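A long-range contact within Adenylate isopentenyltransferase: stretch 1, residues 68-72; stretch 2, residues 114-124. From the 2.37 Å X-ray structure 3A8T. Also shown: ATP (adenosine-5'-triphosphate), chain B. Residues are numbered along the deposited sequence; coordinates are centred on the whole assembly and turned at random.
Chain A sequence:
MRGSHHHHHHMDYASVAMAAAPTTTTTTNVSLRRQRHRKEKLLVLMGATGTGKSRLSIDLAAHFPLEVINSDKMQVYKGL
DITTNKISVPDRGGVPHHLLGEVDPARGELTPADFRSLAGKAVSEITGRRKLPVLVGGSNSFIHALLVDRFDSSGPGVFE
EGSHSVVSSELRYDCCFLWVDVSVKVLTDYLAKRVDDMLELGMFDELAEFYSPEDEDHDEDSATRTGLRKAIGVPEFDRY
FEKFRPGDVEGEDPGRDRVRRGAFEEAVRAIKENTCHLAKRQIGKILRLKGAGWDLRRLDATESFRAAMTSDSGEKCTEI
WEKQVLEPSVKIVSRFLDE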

# COMPACT_ATOMS: atom_id res chain seq x y z
N VAL A 68 -1.80 -1.86 -14.51
CA VAL A 68 -2.15 -1.81 -13.12
C VAL A 68 -3.02 -0.65 -12.69
O VAL A 68 -2.83 0.48 -13.11
CB VAL A 68 -0.84 -1.83 -12.23
CG1 VAL A 68 -1.15 -1.44 -10.82
CG2 VAL A 68 -0.20 -3.21 -12.24
N ILE A 69 -3.97 -0.97 -11.83
CA ILE A 69 -4.86 0.02 -11.22
C ILE A 69 -4.51 -0.08 -9.75
O ILE A 69 -4.56 -1.16 -9.17
CB ILE A 69 -6.34 -0.32 -11.38
CG1 ILE A 69 -6.69 -0.43 -12.87
CG2 ILE A 69 -7.17 0.70 -10.65
CD1 ILE A 69 -8.10 -0.90 -13.22
N ASN A 70 -4.09 1.02 -9.16
CA ASN A 70 -3.75 1.07 -7.75
C ASN A 70 -5.01 1.14 -6.92
O ASN A 70 -5.89 1.95 -7.22
CB ASN A 70 -2.95 2.33 -7.45
CG ASN A 70 -2.87 2.61 -5.98
OD1 ASN A 70 -3.33 3.62 -5.50
ND2 ASN A 70 -2.30 1.70 -5.26
N SER A 71 -5.11 0.30 -5.88
CA SER A 71 -6.27 0.26 -4.96
C SER A 71 -5.90 0.65 -3.52
O SER A 71 -6.68 0.46 -2.60
CB SER A 71 -6.93 -1.12 -4.94
OG SER A 71 -6.00 -2.11 -4.57
N ASP A 72 -4.70 1.17 -3.34
CA ASP A 72 -4.25 1.63 -2.02
C ASP A 72 -4.76 3.10 -1.92
O ASP A 72 -4.47 3.95 -2.75
CB ASP A 72 -2.74 1.51 -1.97
CG ASP A 72 -2.16 2.07 -0.72
OD1 ASP A 72 -2.37 3.27 -0.45
OD2 ASP A 72 -1.48 1.32 -0.01
N ASP A 114 -15.83 7.86 -5.38
CA ASP A 114 -15.02 8.53 -6.39
C ASP A 114 -14.16 7.45 -7.04
O ASP A 114 -13.99 7.41 -8.28
CB ASP A 114 -14.08 9.56 -5.76
CG ASP A 114 -14.82 10.68 -5.03
OD1 ASP A 114 -15.90 11.05 -5.53
OD2 ASP A 114 -14.32 11.21 -3.98
N PHE A 115 -13.61 6.59 -6.19
CA PHE A 115 -12.75 5.51 -6.66
C PHE A 115 -13.44 4.53 -7.61
O PHE A 115 -12.89 4.15 -8.64
CB PHE A 115 -12.19 4.73 -5.47
CG PHE A 115 -11.23 3.65 -5.88
CD1 PHE A 115 -9.99 3.99 -6.41
CD2 PHE A 115 -11.60 2.33 -5.81
CE1 PHE A 115 -9.13 3.01 -6.88
CE2 PHE A 115 -10.79 1.35 -6.27
CZ PHE A 115 -9.54 1.67 -6.82
N ARG A 116 -14.62 4.07 -7.21
CA ARG A 116 -15.42 3.16 -8.02
C ARG A 116 -15.59 3.75 -9.42
O ARG A 116 -15.43 3.05 -10.43
CB ARG A 116 -16.80 2.94 -7.36
CG ARG A 116 -17.85 2.29 -8.22
CD ARG A 116 -19.17 2.11 -7.47
NE ARG A 116 -20.11 1.30 -8.25
CZ ARG A 116 -20.13 -0.04 -8.31
NH1 ARG A 116 -19.26 -0.79 -7.62
NH2 ARG A 116 -20.99 -0.63 -9.12
N SER A 117 -15.88 5.03 -9.48
CA SER A 117 -16.07 5.69 -10.75
C SER A 117 -14.78 5.74 -11.60
O SER A 117 -14.74 5.26 -12.76
CB SER A 117 -16.61 7.07 -10.49
OG SER A 117 -16.33 7.89 -11.58
N LEU A 118 -13.74 6.34 -11.03
CA LEU A 118 -12.44 6.44 -11.69
C LEU A 118 -11.87 5.09 -12.12
O LEU A 118 -11.46 4.94 -13.25
CB LEU A 118 -11.41 7.14 -10.77
CG LEU A 118 -11.60 8.64 -10.60
CD1 LEU A 118 -10.49 9.28 -9.78
CD2 LEU A 118 -11.66 9.23 -11.96
N ALA A 119 -11.87 4.11 -11.21
CA ALA A 119 -11.32 2.78 -11.49
C ALA A 119 -12.14 1.87 -12.42
O ALA A 119 -11.60 1.05 -13.16
CB ALA A 119 -11.05 2.10 -10.19
N GLY A 120 -13.46 1.97 -12.33
CA GLY A 120 -14.30 1.23 -13.24
C GLY A 120 -14.00 1.71 -14.66
O GLY A 120 -14.00 0.91 -15.60
N LYS A 121 -13.73 3.01 -14.82
CA LYS A 121 -13.40 3.57 -16.13
C LYS A 121 -12.09 2.90 -16.66
O LYS A 121 -12.04 2.42 -17.80
CB LYS A 121 -13.19 5.09 -16.03
CG LYS A 121 -14.46 5.90 -15.91
CD LYS A 121 -14.18 7.36 -15.44
CE LYS A 121 -15.41 8.04 -14.76
NZ LYS A 121 -15.06 9.29 -13.94
N ALA A 122 -11.07 2.89 -15.80
CA ALA A 122 -9.78 2.31 -16.09
C ALA A 122 -9.91 0.83 -16.38
O ALA A 122 -9.22 0.31 -17.25
CB ALA A 122 -8.81 2.53 -14.94
N VAL A 123 -10.78 0.14 -15.66
CA VAL A 123 -10.91 -1.30 -15.95
C VAL A 123 -11.39 -1.45 -17.40
O VAL A 123 -10.88 -2.22 -18.19
CB VAL A 123 -11.91 -1.98 -15.04
CG1 VAL A 123 -12.25 -3.31 -15.53
CG2 VAL A 123 -11.34 -2.08 -13.66
N SER A 124 -12.35 -0.62 -17.73
CA SER A 124 -12.98 -0.63 -19.01
C SER A 124 -12.02 -0.24 -20.15
O SER A 124 -12.01 -0.81 -21.23
CB SER A 124 -14.17 0.30 -18.90
OG SER A 124 -15.06 0.06 -19.94
PG ATP B . -10.31 2.06 6.79
O1G ATP B . -11.54 2.32 5.97
O2G ATP B . -9.71 3.50 7.25
O3G ATP B . -10.68 1.20 8.11
PB ATP B . -9.46 0.96 4.41
O1B ATP B . -10.08 -0.30 4.14
O2B ATP B . -10.39 2.09 3.89
O3B ATP B . -9.17 1.15 5.97
PA ATP B . -6.64 0.78 4.30
O1A ATP B . -6.63 -0.31 5.26
O2A ATP B . -5.57 0.39 3.14
O3A ATP B . -8.09 1.02 3.53
O5' ATP B . -6.06 2.17 4.91
C5' ATP B . -6.50 2.44 6.21
C4' ATP B . -5.50 3.40 6.82
O4' ATP B . -4.21 2.78 6.81
C3' ATP B . -5.30 4.72 6.03
O3' ATP B . -6.26 5.70 6.43
C2' ATP B . -3.85 5.09 6.37
O2' ATP B . -3.81 5.80 7.56
C1' ATP B . -3.14 3.77 6.52
N9 ATP B . -2.42 3.41 5.27
C8 ATP B . -2.89 2.58 4.25
N7 ATP B . -2.05 2.57 3.24
C5 ATP B . -0.99 3.37 3.52
C6 ATP B . 0.23 3.79 2.85
N6 ATP B . 0.56 3.35 1.59
N1 ATP B . 1.05 4.63 3.50
C2 ATP B . 0.77 5.08 4.72
N3 ATP B . -0.34 4.74 5.38
C4 ATP B . -1.23 3.92 4.85

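Ile69 is the apolar centre of this contact. It points toward the helix, and its extended side chain (chi1 m, chi2 t) carries CD1 to 3.9 Å from Ala122 CB and 3.5 Å from Val123 CG2, while its CG2 lies 4.2 Å from Ala119 CB. The two alanines face the strand, and their single methyl groups leave room for a branched side chain to settle against the helix; Val123, directed sideways, adds a methyl to the same pocket. These are van der Waals contacts between buried groups, favoured because they keep hydrocarbon from water.

The strand, 68-70, runs almost exactly antiparallel to the helix, at 175°, with a closest axial approach of 9.4 Å. The CA atoms of Ile69 and Ala119 are 7.0 Å apart. No hydrogen bond joins the stretches. Within the helix the backbone bonds to itself, as in Val123 N to Ala119 O at 2.8 Å.

Toward the end of the strand, Phe115 reaches across the wider gap. Its CE1 lies 3.4 Å from Asn70 O, which meets the ring edge, where the C-H groups carry slight positive charge, and its CZ is 4.0 Å from Ser71 CA. Beyond, the CA-to-CB bond of Asp72 points away from the helix, and its OD2 accepts a hydrogen bond from ATP N6, 3.3 Å away, suiting its carboxylate to the adenine amino group.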